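Local coordinates for beta-agarase (Persicobacter, PDB 6AII), which probably hydrolyses agarose, as a family GH16 beta-agarase that yields neoagarobiose, at residues F89-S92 with H93-T96. Residues are numbered along the deposited sequence; the frame is centred on the assembly and turned at random.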
ATOM      1  N   PHE A  89     -12.967  19.675   2.183  1.00 18.01           N
ATOM      2  CA  PHE A  89     -13.138  18.271   2.477  1.00 18.05           C
ATOM      3  C   PHE A  89     -13.692  18.035   3.870  1.00 18.54           C
ATOM      4  O   PHE A  89     -13.560  18.903   4.760  1.00 21.35           O
ATOM      5  CB  PHE A  89     -11.786  17.547   2.362  1.00 19.99           C
ATOM      6  CG  PHE A  89     -10.744  18.137   3.295  1.00 17.48           C
ATOM      7  CD1 PHE A  89      -9.964  19.236   2.950  1.00 18.46           C
ATOM      8  CD2 PHE A  89     -10.581  17.577   4.554  1.00 19.05           C
ATOM      9  CE1 PHE A  89      -9.019  19.730   3.827  1.00 19.27           C
ATOM     10  CE2 PHE A  89      -9.644  18.093   5.436  1.00 19.94           C
ATOM     11  CZ  PHE A  89      -8.875  19.167   5.071  1.00 18.67           C
ATOM     12  N   ARG A  90     -14.264  16.868   4.081  1.00 21.18           N
ATOM     13  CA  ARG A  90     -14.923  16.552   5.366  1.00 24.04           C
ATOM     14  C   ARG A  90     -13.888  15.932   6.298  1.00 28.94           C
ATOM     15  O   ARG A  90     -13.099  15.095   5.892  1.00 29.73           O
ATOM     16  CB  ARG A  90     -16.112  15.620   5.063  1.00 33.13           C
ATOM     17  CG  ARG A  90     -17.364  15.784   5.909  1.00 44.23           C
ATOM     18  CD  ARG A  90     -18.536  14.888   5.465  1.00 42.20           C
ATOM     19  NE  ARG A  90     -19.196  15.263   4.185  1.00 51.11           N
ATOM     20  CZ  ARG A  90     -20.473  15.714   4.033  1.00 57.04           C
ATOM     21  NH1 ARG A  90     -20.988  15.934   2.800  1.00 31.50           N
ATOM     22  NH2 ARG A  90     -21.199  15.959   5.126  1.00 47.79           N
ATOM     23  N   ASN A  91     -13.871  16.387   7.529  1.00 25.81           N
ATOM     24  CA  ASN A  91     -13.155  15.699   8.623  1.00 28.80           C
ATOM     25  C   ASN A  91     -13.933  14.430   9.002  1.00 31.38           C
ATOM     26  O   ASN A  91     -15.047  14.487   9.537  1.00 32.37           O
ATOM     27  CB  ASN A  91     -12.958  16.641   9.798  1.00 34.60           C
ATOM     28  CG  ASN A  91     -12.256  15.963  10.958  1.00 37.36           C
ATOM     29  OD1 ASN A  91     -11.852  14.822  10.862  1.00 43.94           O
ATOM     30  ND2 ASN A  91     -12.105  16.664  12.049  1.00 33.74           N
ATOM     31  N   SER A  92     -13.420  13.270   8.646  1.00 29.16           N
ATOM     32  CA  SER A  92     -14.153  12.011   8.835  1.00 36.48           C
ATOM     33  C   SER A  92     -14.451  11.758  10.335  1.00 40.24           C
ATOM     34  O   SER A  92     -15.337  10.948  10.667  1.00 48.16           O
ATOM     35  CB  SER A  92     -13.395  10.852   8.253  1.00 38.89           C
ATOM     36  OG  SER A  92     -12.146  10.777   8.915  1.00 42.73           O
ATOM     37  N   HIS A  93     -13.755  12.415  11.246  1.00 35.72           N
ATOM     38  CA  HIS A  93     -13.935  12.104  12.661  1.00 44.05           C
ATOM     39  C   HIS A  93     -15.156  12.855  13.213  1.00 41.73           C
ATOM     40  O   HIS A  93     -15.672  12.491  14.287  1.00 40.76           O
ATOM     41  CB  HIS A  93     -12.653  12.422  13.452  1.00 48.03           C
ATOM     42  CG  HIS A  93     -11.480  11.546  13.102  1.00 60.71           C
ATOM     43  ND1 HIS A  93     -10.422  11.332  13.967  1.00 66.48           N
ATOM     44  CD2 HIS A  93     -11.186  10.831  11.987  1.00 63.83           C
ATOM     45  CE1 HIS A  93      -9.529  10.543  13.395  1.00 68.89           C
ATOM     46  NE2 HIS A  93      -9.970  10.225  12.177  1.00 63.91           N
ATOM     47  N   ASP A  94     -15.647  13.913  12.545  1.00 35.11           N
ATOM     48  CA  ASP A  94     -16.806  14.631  13.144  1.00 35.42           C
ATOM     49  C   ASP A  94     -17.751  15.232  12.104  1.00 36.48           C
ATOM     50  O   ASP A  94     -18.714  15.866  12.508  1.00 30.92           O
ATOM     51  CB  ASP A  94     -16.371  15.747  14.088  1.00 36.85           C
ATOM     52  CG  ASP A  94     -15.636  16.858  13.396  1.00 35.01           C
ATOM     53  OD1 ASP A  94     -15.725  16.923  12.144  1.00 33.82           O
ATOM     54  OD2 ASP A  94     -14.956  17.614  14.099  1.00 38.08           O
ATOM     55  N   GLY A  95     -17.523  15.022  10.819  1.00 32.22           N
ATOM     56  CA  GLY A  95     -18.506  15.389   9.825  1.00 33.15           C
ATOM     57  C   GLY A  95     -18.392  16.828   9.355  1.00 31.74           C
ATOM     58  O   GLY A  95     -19.230  17.181   8.514  1.00 37.94           O
ATOM     59  N   THR A  96     -17.441  17.641   9.826  1.00 27.21           N
ATOM     60  CA  THR A  96     -17.362  19.041   9.406  1.00 27.00           C
ATOM     61  C   THR A  96     -16.391  19.256   8.229  1.00 27.97           C
ATOM     62  O   THR A  96     -15.419  18.577   8.080  1.00 23.76           O
ATOM     63  CB  THR A  96     -16.958  20.009  10.517  1.00 30.67           C
ATOM     64  OG1 THR A  96     -15.628  19.726  10.938  1.00 34.79           O
ATOM     65  CG2 THR A  96     -17.984  19.991  11.637  1.00 31.93           C
TER
HETATM   66  O   HOH W   1     -13.053  19.259  12.639  1.00 37.17           O
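N91 meets T96, G95, D94 and H93 in the surface turn that closes the beta hairpin of strands 86-90 and 97-110. Backbone bonds set the loop. N91 N bonds T96 O at 2.7 Å. N91 O takes two donors: G95 N at 2.8 Å and D94 N at 3.1 Å. The bond from D94 N closes a type I turn with S92 and H93 at its corners. G95 has a positive phi (87°), where a CB would jam against D94 O.

Side-chain bonds brace this frame. The N91 CG lies anti to the backbone N (chi1 179°), which carries OD1 to H93 N at 3.1 Å. That bond is fairly straight (165°), but the donor comes from above the amide plane, not along a lone pair. D94 OD1 accepts from T96 N at 3.0 Å, an Asx turn. A water joins N91 ND2 (2.8 Å) to D94 OD2 (2.9 Å). With an alanine in place of the asparagine, H93 N would probably lose its side-chain acceptor and the water its link to D94.

S92 OG lies in the H93 ring plane, at the edge beside CD2. R90 CG lies 3.5 Å from G95 O. Outside the turn, S92 N bonds D290. N91 thus ties four backbone groups of the turn through its N, O and OD1, while ND2 reaches D94 through water.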